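Long-range contact in hypothetical protein Atu2684 (PDB 2AXO), which is of unknown function but belongs to the DUF1223 family of the thioredoxin clan and carries a disulfide between two closely spaced cysteines: residues A[65-79]-A[197-209]. Numbering follows the deposited sequence.
Sequences RKMIQKGDVVGLSYH and MSYWHSVYDVQTV
His201, at the corner where strand 196-212 turns, meets Ile68 of helix 58-70 and Gly75 of strand 74-79. Its CB lies 3.5 Å from Gly75 O and also touches Ile68 CD1. CG is anti to its own carbonyl carbon (chi1 -70°), a setting in which ND1 donates to Gly75 O (2.8 Å). That oxygen lies in the imidazole plane, although ND1 is tilted from the carbonyl plane. Over one face sits Ile68: CD1 is 3.5 Å from His201 CG, while CG2 touches CE1 and NE2. At the tip, NE2 is hydrogen-bonded to Arg181, so bonds at both ring nitrogens fix its rotation.

One turn back along the helix, Arg65 CG lies over the five-membered ring of Trp200, and CD sits beside its rim, 3.4 Å from NE1.

The backbones meet in a single bridge, Ser77 with Ser202: Ser77 N donates to His201 O, and Val203 N donates almost straight to Ser77 O (2.8 Å). The axes of strands 74-79 and 202-209 lie at 66°. Beyond the bridge, Val203 CG2 sits over one face of the Tyr78 ring, Val206 CG2 meets its edge, and water 1 links His79 N to Val203 O. At the end of strand 74-79, His79 turns its NE2 edge onto the face of Tyr199, before the corner (edge-to-face, planes at 81°).

The arrangement joins the four-stranded mixed sheet of a thioredoxin-like fold, through its outermost strand 74-79 and the preceding helix of a beta-alpha-beta crossover, to the antiparallel sheet containing strand 196-212.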
ATOM      1  N   ARG A  65      -9.457   6.801  20.498  1.00 13.59           N
ATOM      2  CA  ARG A  65      -9.425   6.455  21.909  1.00 14.52           C
ATOM      3  C   ARG A  65     -10.605   7.083  22.647  1.00 13.55           C
ATOM      4  O   ARG A  65     -11.216   6.448  23.511  1.00 13.22           O
ATOM      5  CB  ARG A  65      -8.101   6.909  22.525  1.00 16.37           C
ATOM      6  CG  ARG A  65      -7.929   6.530  23.984  1.00 22.83           C
ATOM      7  CD  ARG A  65      -6.508   6.816  24.449  1.00 28.45           C
ATOM      8  NE  ARG A  65      -6.082   8.155  24.051  1.00 33.38           N
ATOM      9  CZ  ARG A  65      -4.909   8.696  24.364  1.00 36.97           C
ATOM     10  NH1 ARG A  65      -4.027   8.011  25.088  1.00 38.82           N
ATOM     11  NH2 ARG A  65      -4.619   9.924  23.952  1.00 37.12           N
ATOM     12  N   LYS A  66     -10.928   8.327  22.289  1.00 11.58           N
ATOM     13  CA  LYS A  66     -12.038   9.054  22.910  1.00 11.22           C
ATOM     14  C   LYS A  66     -13.396   8.443  22.569  1.00  9.92           C
ATOM     15  O   LYS A  66     -14.280   8.368  23.418  1.00  9.81           O
ATOM     16  CB  LYS A  66     -12.000  10.531  22.491  1.00 11.20           C
ATOM     17  CG  LYS A  66     -10.828  11.286  23.118  1.00 15.68           C
ATOM     18  CD  LYS A  66     -10.878  12.792  22.892  1.00 19.25           C
ATOM     19  CE  LYS A  66     -10.651  13.158  21.440  1.00 21.96           C
ATOM     20  NZ  LYS A  66     -10.343  14.615  21.276  1.00 20.19           N
HETATM   21  N   MSE A  67     -13.551   8.010  21.321  1.00 10.42           N
HETATM   22  CA  MSE A  67     -14.788   7.389  20.895  1.00 11.49           C
HETATM   23  C   MSE A  67     -14.940   6.016  21.551  1.00 11.27           C
HETATM   24  O   MSE A  67     -16.035   5.633  21.959  1.00  9.05           O
HETATM   25  CB  MSE A  67     -14.810   7.279  19.371  1.00 15.18           C
HETATM   26  CG  MSE A  67     -14.845   8.634  18.665  1.00 19.25           C
HETATM   27 SE   MSE A  67     -14.950   8.441  16.733  1.00 29.39          SE
HETATM   28  CE  MSE A  67     -13.111   8.015  16.399  1.00 23.94           C
ATOM     29  N   ILE A  68     -13.837   5.278  21.659  1.00 10.21           N
ATOM     30  CA  ILE A  68     -13.856   3.961  22.299  1.00 10.74           C
ATOM     31  C   ILE A  68     -14.188   4.138  23.781  1.00 10.29           C
ATOM     32  O   ILE A  68     -14.916   3.332  24.367  1.00  9.52           O
ATOM     33  CB  ILE A  68     -12.475   3.246  22.168  1.00  9.29           C
ATOM     34  CG1 ILE A  68     -12.282   2.750  20.728  1.00  9.71           C
ATOM     35  CG2 ILE A  68     -12.384   2.065  23.140  1.00 11.16           C
ATOM     36  CD1 ILE A  68     -10.901   2.202  20.457  1.00 10.95           C
ATOM     37  N   GLN A  69     -13.654   5.192  24.392  1.00  9.56           N
ATOM     38  CA  GLN A  69     -13.925   5.445  25.801  1.00  9.56           C
ATOM     39  C   GLN A  69     -15.408   5.739  25.994  1.00  9.56           C
ATOM     40  O   GLN A  69     -16.013   5.299  26.969  1.00 11.20           O
ATOM     41  CB  GLN A  69     -13.093   6.624  26.323  1.00 11.29           C
ATOM     42  CG  GLN A  69     -13.329   6.904  27.808  1.00 12.87           C
ATOM     43  CD  GLN A  69     -12.389   7.955  28.366  1.00 13.19           C
ATOM     44  OE1 GLN A  69     -11.170   7.813  28.288  1.00 13.35           O
ATOM     45  NE2 GLN A  69     -12.952   9.014  28.939  1.00 10.36           N
ATOM     46  N   LYS A  70     -15.999   6.476  25.059  1.00 11.87           N
ATOM     47  CA  LYS A  70     -17.417   6.793  25.166  1.00 13.02           C
ATOM     48  C   LYS A  70     -18.273   5.551  24.925  1.00 13.98           C
ATOM     49  O   LYS A  70     -19.394   5.450  25.430  1.00 12.80           O
ATOM     50  CB  LYS A  70     -17.808   7.890  24.179  1.00 12.81           C
ATOM     51  CG  LYS A  70     -19.247   8.339  24.360  1.00 18.02           C
ATOM     52  CD  LYS A  70     -19.474   9.732  23.829  1.00 23.35           C
ATOM     53  CE  LYS A  70     -18.792  10.771  24.703  1.00 23.28           C
ATOM     54  NZ  LYS A  70     -18.944  12.130  24.109  1.00 31.27           N
ATOM     55  N   GLY A  71     -17.739   4.619  24.143  1.00 13.98           N
ATOM     56  CA  GLY A  71     -18.437   3.376  23.862  1.00 14.24           C
ATOM     57  C   GLY A  71     -19.687   3.454  23.000  1.00 13.20           C
ATOM     58  O   GLY A  71     -20.475   2.510  22.998  1.00 14.54           O
ATOM     59  N   ASP A  72     -19.883   4.547  22.265  1.00 12.17           N
ATOM     60  CA  ASP A  72     -21.078   4.648  21.437  1.00 12.50           C
ATOM     61  C   ASP A  72     -20.851   4.223  19.991  1.00 11.63           C
ATOM     62  O   ASP A  72     -21.742   4.336  19.153  1.00 11.68           O
ATOM     63  CB  ASP A  72     -21.704   6.058  21.511  1.00 12.27           C
ATOM     64  CG  ASP A  72     -20.767   7.171  21.065  1.00 14.43           C
ATOM     65  OD1 ASP A  72     -19.579   6.913  20.786  1.00 10.88           O
ATOM     66  OD2 ASP A  72     -21.241   8.330  21.003  1.00 15.20           O
ATOM     67  N   VAL A  73     -19.652   3.724  19.711  1.00 10.92           N
ATOM     68  CA  VAL A  73     -19.325   3.224  18.381  1.00 10.39           C
ATOM     69  C   VAL A  73     -18.441   2.003  18.553  1.00  8.32           C
ATOM     70  O   VAL A  73     -17.880   1.775  19.631  1.00 10.31           O
ATOM     71  CB  VAL A  73     -18.558   4.265  17.517  1.00 11.74           C
ATOM     72  CG1 VAL A  73     -19.338   5.567  17.459  1.00 11.10           C
ATOM     73  CG2 VAL A  73     -17.162   4.501  18.073  1.00 13.56           C
ATOM     74  N   VAL A  74     -18.351   1.207  17.496  1.00  7.45           N
ATOM     75  CA  VAL A  74     -17.498   0.029  17.485  1.00  8.66           C
ATOM     76  C   VAL A  74     -16.233   0.574  16.841  1.00  7.62           C
ATOM     77  O   VAL A  74     -16.219   0.861  15.643  1.00 10.77           O
ATOM     78  CB  VAL A  74     -18.088  -1.094  16.601  1.00  8.83           C
ATOM     79  CG1 VAL A  74     -17.031  -2.157  16.333  1.00 10.31           C
ATOM     80  CG2 VAL A  74     -19.300  -1.719  17.295  1.00  9.87           C
ATOM     81  N   GLY A  75     -15.188   0.746  17.643  1.00  8.46           N
ATOM     82  CA  GLY A  75     -13.948   1.300  17.136  1.00  7.95           C
ATOM     83  C   GLY A  75     -12.829   0.295  16.986  1.00  8.97           C
ATOM     84  O   GLY A  75     -12.582  -0.524  17.868  1.00  8.46           O
ATOM     85  N   LEU A  76     -12.145   0.375  15.852  1.00  8.43           N
ATOM     86  CA  LEU A  76     -11.044  -0.525  15.550  1.00  7.69           C
ATOM     87  C   LEU A  76      -9.872   0.228  14.960  1.00  7.98           C
ATOM     88  O   LEU A  76     -10.051   1.166  14.186  1.00  8.66           O
ATOM     89  CB  LEU A  76     -11.495  -1.574  14.543  1.00  6.94           C
ATOM     90  CG  LEU A  76     -12.597  -2.516  15.023  1.00  8.62           C
ATOM     91  CD1 LEU A  76     -13.185  -3.233  13.832  1.00  8.62           C
ATOM     92  CD2 LEU A  76     -12.029  -3.508  16.034  1.00  9.12           C
ATOM     93  N   SER A  77      -8.671  -0.197  15.323  1.00  7.33           N
ATOM     94  CA  SER A  77      -7.462   0.413  14.800  1.00 10.55           C
ATOM     95  C   SER A  77      -6.676  -0.636  14.012  1.00 10.42           C
ATOM     96  O   SER A  77      -6.330  -1.692  14.545  1.00 10.64           O
ATOM     97  CB  SER A  77      -6.600   0.950  15.940  1.00 12.46           C
ATOM     98  OG  SER A  77      -5.396   1.483  15.431  1.00 21.00           O
ATOM     99  N   TYR A  78      -6.422  -0.349  12.738  1.00  8.84           N
ATOM    100  CA  TYR A  78      -5.660  -1.250  11.879  1.00 10.34           C
ATOM    101  C   TYR A  78      -4.310  -0.628  11.538  1.00 12.03           C
ATOM    102  O   TYR A  78      -4.239   0.292  10.724  1.00 12.94           O
ATOM    103  CB  TYR A  78      -6.382  -1.523  10.558  1.00 10.61           C
ATOM    104  CG  TYR A  78      -7.703  -2.244  10.677  1.00  9.09           C
ATOM    105  CD1 TYR A  78      -8.877  -1.545  10.950  1.00 11.20           C
ATOM    106  CD2 TYR A  78      -7.784  -3.625  10.492  1.00 11.45           C
ATOM    107  CE1 TYR A  78     -10.100  -2.203  11.034  1.00 10.91           C
ATOM    108  CE2 TYR A  78      -9.002  -4.293  10.576  1.00 10.16           C
ATOM    109  CZ  TYR A  78     -10.154  -3.577  10.846  1.00  9.97           C
ATOM    110  OH  TYR A  78     -11.361  -4.226  10.936  1.00 11.69           O
ATOM    111  N   HIS A  79      -3.241  -1.128  12.144  1.00 12.57           N
ATOM    112  CA  HIS A  79      -1.916  -0.596  11.853  1.00 13.14           C
ATOM    113  C   HIS A  79      -1.436  -1.112  10.502  1.00 13.48           C
ATOM    114  O   HIS A  79      -1.341  -2.321  10.290  1.00 13.39           O
ATOM    115  CB  HIS A  79      -0.926  -0.995  12.948  1.00 13.49           C
ATOM    116  CG  HIS A  79      -1.116  -0.250  14.233  1.00 14.99           C
ATOM    117  ND1 HIS A  79      -2.229  -0.407  15.029  1.00 17.72           N
ATOM    118  CD2 HIS A  79      -0.333   0.664  14.856  1.00 13.97           C
ATOM    119  CE1 HIS A  79      -2.125   0.376  16.090  1.00 15.25           C
ATOM    120  NE2 HIS A  79      -0.984   1.037  16.008  1.00 19.28           N
HETATM  121  N   MSE A 197       4.218   4.991  23.873  1.00 34.28           N
HETATM  122  CA  MSE A 197       2.931   5.421  23.341  1.00 35.13           C
HETATM  123  C   MSE A 197       1.923   4.288  23.481  1.00 32.89           C
HETATM  124  O   MSE A 197       2.288   3.111  23.460  1.00 32.03           O
HETATM  125  CB  MSE A 197       3.055   5.827  21.867  1.00 39.64           C
HETATM  126  CG  MSE A 197       3.716   7.180  21.651  1.00 47.24           C
HETATM  127 SE   MSE A 197       3.631   7.815  19.818  1.00 59.80          SE
HETATM  128  CE  MSE A 197       1.852   8.572  19.836  1.00 54.46           C
ATOM    129  N   SER A 198       0.655   4.650  23.627  1.00 29.93           N
ATOM    130  CA  SER A 198      -0.400   3.661  23.784  1.00 27.85           C
ATOM    131  C   SER A 198      -1.386   3.665  22.623  1.00 23.92           C
ATOM    132  O   SER A 198      -1.808   4.720  22.155  1.00 23.70           O
ATOM    133  CB  SER A 198      -1.148   3.910  25.094  1.00 28.44           C
ATOM    134  OG  SER A 198      -2.316   3.113  25.170  1.00 31.70           O
ATOM    135  N   TYR A 199      -1.743   2.469  22.162  1.00 19.81           N
ATOM    136  CA  TYR A 199      -2.695   2.298  21.072  1.00 15.48           C
ATOM    137  C   TYR A 199      -3.831   1.423  21.572  1.00 14.98           C
ATOM    138  O   TYR A 199      -3.608   0.517  22.370  1.00 13.01           O
ATOM    139  CB  TYR A 199      -2.014   1.644  19.869  1.00 14.90           C
ATOM    140  CG  TYR A 199      -1.041   2.562  19.173  1.00 17.15           C
ATOM    141  CD1 TYR A 199      -1.489   3.526  18.271  1.00 15.85           C
ATOM    142  CD2 TYR A 199       0.327   2.487  19.436  1.00 16.06           C
ATOM    143  CE1 TYR A 199      -0.595   4.392  17.649  1.00 16.82           C
ATOM    144  CE2 TYR A 199       1.226   3.352  18.819  1.00 16.87           C
ATOM    145  CZ  TYR A 199       0.760   4.297  17.930  1.00 16.81           C
ATOM    146  OH  TYR A 199       1.646   5.143  17.312  1.00 18.22           O
ATOM    147  N   TRP A 200      -5.044   1.697  21.102  1.00 14.13           N
ATOM    148  CA  TRP A 200      -6.216   0.944  21.537  1.00 12.52           C
ATOM    149  C   TRP A 200      -6.922   0.222  20.403  1.00 11.68           C
ATOM    150  O   TRP A 200      -6.983   0.720  19.281  1.00 11.36           O
ATOM    151  CB  TRP A 200      -7.211   1.880  22.233  1.00 13.00           C
ATOM    152  CG  TRP A 200      -6.694   2.435  23.529  1.00 15.10           C
ATOM    153  CD1 TRP A 200      -5.748   3.407  23.690  1.00 15.59           C
ATOM    154  CD2 TRP A 200      -7.046   1.994  24.842  1.00 14.22           C
ATOM    155  NE1 TRP A 200      -5.487   3.596  25.027  1.00 16.28           N
ATOM    156  CE2 TRP A 200      -6.272   2.741  25.756  1.00 15.81           C
ATOM    157  CE3 TRP A 200      -7.944   1.039  25.338  1.00 14.05           C
ATOM    158  CZ2 TRP A 200      -6.360   2.557  27.139  1.00 15.72           C
ATOM    159  CZ3 TRP A 200      -8.034   0.856  26.712  1.00 15.22           C
ATOM    160  CH2 TRP A 200      -7.245   1.615  27.596  1.00 14.28           C
ATOM    161  N   HIS A 201      -7.455  -0.956  20.721  1.00  8.12           N
ATOM    162  CA  HIS A 201      -8.179  -1.795  19.775  1.00  9.27           C
ATOM    163  C   HIS A 201      -7.408  -2.084  18.485  1.00  9.25           C
ATOM    164  O   HIS A 201      -7.972  -2.078  17.393  1.00  7.74           O
ATOM    165  CB  HIS A 201      -9.556  -1.175  19.481  1.00  7.03           C
ATOM    166  CG  HIS A 201     -10.502  -1.235  20.645  1.00 10.11           C
ATOM    167  ND1 HIS A 201     -11.869  -1.127  20.507  1.00  7.99           N
ATOM    168  CD2 HIS A 201     -10.271  -1.424  21.969  1.00  8.84           C
ATOM    169  CE1 HIS A 201     -12.441  -1.254  21.692  1.00  6.87           C
ATOM    170  NE2 HIS A 201     -11.495  -1.435  22.595  1.00  7.84           N
ATOM    171  N   SER A 202      -6.113  -2.352  18.641  1.00  9.52           N
ATOM    172  CA  SER A 202      -5.223  -2.671  17.532  1.00  9.62           C
ATOM    173  C   SER A 202      -5.517  -4.083  17.026  1.00  9.33           C
ATOM    174  O   SER A 202      -5.254  -5.076  17.711  1.00  8.04           O
ATOM    175  CB  SER A 202      -3.758  -2.573  17.977  1.00 10.67           C
ATOM    176  OG  SER A 202      -3.419  -1.248  18.342  1.00 14.12           O
ATOM    177  N   VAL A 203      -6.070  -4.158  15.819  1.00  6.49           N
ATOM    178  CA  VAL A 203      -6.428  -5.431  15.205  1.00  8.26           C
ATOM    179  C   VAL A 203      -5.206  -6.230  14.750  1.00  8.82           C
ATOM    180  O   VAL A 203      -4.339  -5.707  14.053  1.00  8.57           O
ATOM    181  CB  VAL A 203      -7.361  -5.187  14.000  1.00  9.79           C
ATOM    182  CG1 VAL A 203      -7.709  -6.502  13.317  1.00  7.94           C
ATOM    183  CG2 VAL A 203      -8.631  -4.483  14.472  1.00  9.14           C
ATOM    184  N   TYR A 204      -5.144  -7.498  15.149  1.00  7.31           N
ATOM    185  CA  TYR A 204      -4.024  -8.348  14.759  1.00  9.22           C
ATOM    186  C   TYR A 204      -4.446  -9.546  13.920  1.00  9.66           C
ATOM    187  O   TYR A 204      -3.601 -10.305  13.443  1.00  9.25           O
ATOM    188  CB  TYR A 204      -3.256  -8.835  15.986  1.00 10.39           C
ATOM    189  CG  TYR A 204      -4.058  -9.691  16.931  1.00  9.63           C
ATOM    190  CD1 TYR A 204      -4.726  -9.126  18.017  1.00  9.71           C
ATOM    191  CD2 TYR A 204      -4.129 -11.071  16.758  1.00 10.95           C
ATOM    192  CE1 TYR A 204      -5.440  -9.916  18.912  1.00 10.65           C
ATOM    193  CE2 TYR A 204      -4.843 -11.870  17.642  1.00  7.50           C
ATOM    194  CZ  TYR A 204      -5.493 -11.288  18.720  1.00  9.62           C
ATOM    195  OH  TYR A 204      -6.177 -12.082  19.610  1.00 10.60           O
ATOM    196  N   ASP A 205      -5.752  -9.731  13.756  1.00  8.86           N
ATOM    197  CA  ASP A 205      -6.264 -10.824  12.938  1.00 11.03           C
ATOM    198  C   ASP A 205      -7.726 -10.592  12.603  1.00 10.85           C
ATOM    199  O   ASP A 205      -8.503 -10.139  13.441  1.00  9.95           O
ATOM    200  CB  ASP A 205      -6.099 -12.178  13.640  1.00 10.57           C
ATOM    201  CG  ASP A 205      -6.451 -13.346  12.729  1.00 16.43           C
ATOM    202  OD1 ASP A 205      -6.043 -13.318  11.547  1.00 16.42           O
ATOM    203  OD2 ASP A 205      -7.130 -14.294  13.188  1.00 17.11           O
ATOM    204  N   VAL A 206      -8.085 -10.899  11.361  1.00 12.24           N
ATOM    205  CA  VAL A 206      -9.451 -10.733  10.876  1.00 12.21           C
ATOM    206  C   VAL A 206      -9.844 -12.021  10.159  1.00 13.74           C
ATOM    207  O   VAL A 206      -9.078 -12.530   9.343  1.00 13.31           O
ATOM    208  CB  VAL A 206      -9.548  -9.565   9.859  1.00 13.22           C
ATOM    209  CG1 VAL A 206     -10.980  -9.422   9.366  1.00 12.11           C
ATOM    210  CG2 VAL A 206      -9.062  -8.266  10.494  1.00 13.48           C
ATOM    211  N   GLN A 207     -11.022 -12.554  10.460  1.00 13.87           N
ATOM    212  CA  GLN A 207     -11.469 -13.781   9.812  1.00 14.71           C
ATOM    213  C   GLN A 207     -12.978 -13.832   9.649  1.00 14.70           C
ATOM    214  O   GLN A 207     -13.732 -13.276  10.455  1.00 13.59           O
ATOM    215  CB  GLN A 207     -11.003 -15.009  10.597  1.00 17.94           C
ATOM    216  CG  GLN A 207     -11.495 -15.056  12.028  1.00 22.65           C
ATOM    217  CD  GLN A 207     -10.959 -16.256  12.790  1.00 24.67           C
ATOM    218  OE1 GLN A 207      -9.770 -16.571  12.718  1.00 27.31           O
ATOM    219  NE2 GLN A 207     -11.829 -16.917  13.540  1.00 23.35           N
ATOM    220  N   THR A 208     -13.408 -14.498   8.587  1.00 13.06           N
ATOM    221  CA  THR A 208     -14.821 -14.658   8.297  1.00 13.87           C
ATOM    222  C   THR A 208     -15.238 -15.983   8.909  1.00 14.47           C
ATOM    223  O   THR A 208     -14.674 -17.026   8.584  1.00 15.55           O
ATOM    224  CB  THR A 208     -15.064 -14.677   6.788  1.00 14.76           C
ATOM    225  OG1 THR A 208     -14.618 -13.438   6.226  1.00 14.50           O
ATOM    226  CG2 THR A 208     -16.540 -14.866   6.487  1.00 15.74           C
ATOM    227  N   VAL A 209     -16.229 -15.942   9.792  1.00 12.62           N
ATOM    228  CA  VAL A 209     -16.668 -17.144  10.488  1.00 13.46           C
ATOM    229  C   VAL A 209     -17.962 -17.762   9.969  1.00 12.29           C
ATOM    230  O   VAL A 209     -18.402 -18.806  10.455  1.00 13.38           O
ATOM    231  CB  VAL A 209     -16.794 -16.838  11.991  1.00 14.24           C
ATOM    232  CG1 VAL A 209     -17.194 -18.076  12.760  1.00 19.09           C
ATOM    233  CG2 VAL A 209     -15.465 -16.307  12.506  1.00 13.45           C
TER
HETATM  234  O   HOH W   1      -3.143  -3.198  14.241  1.00 13.77           O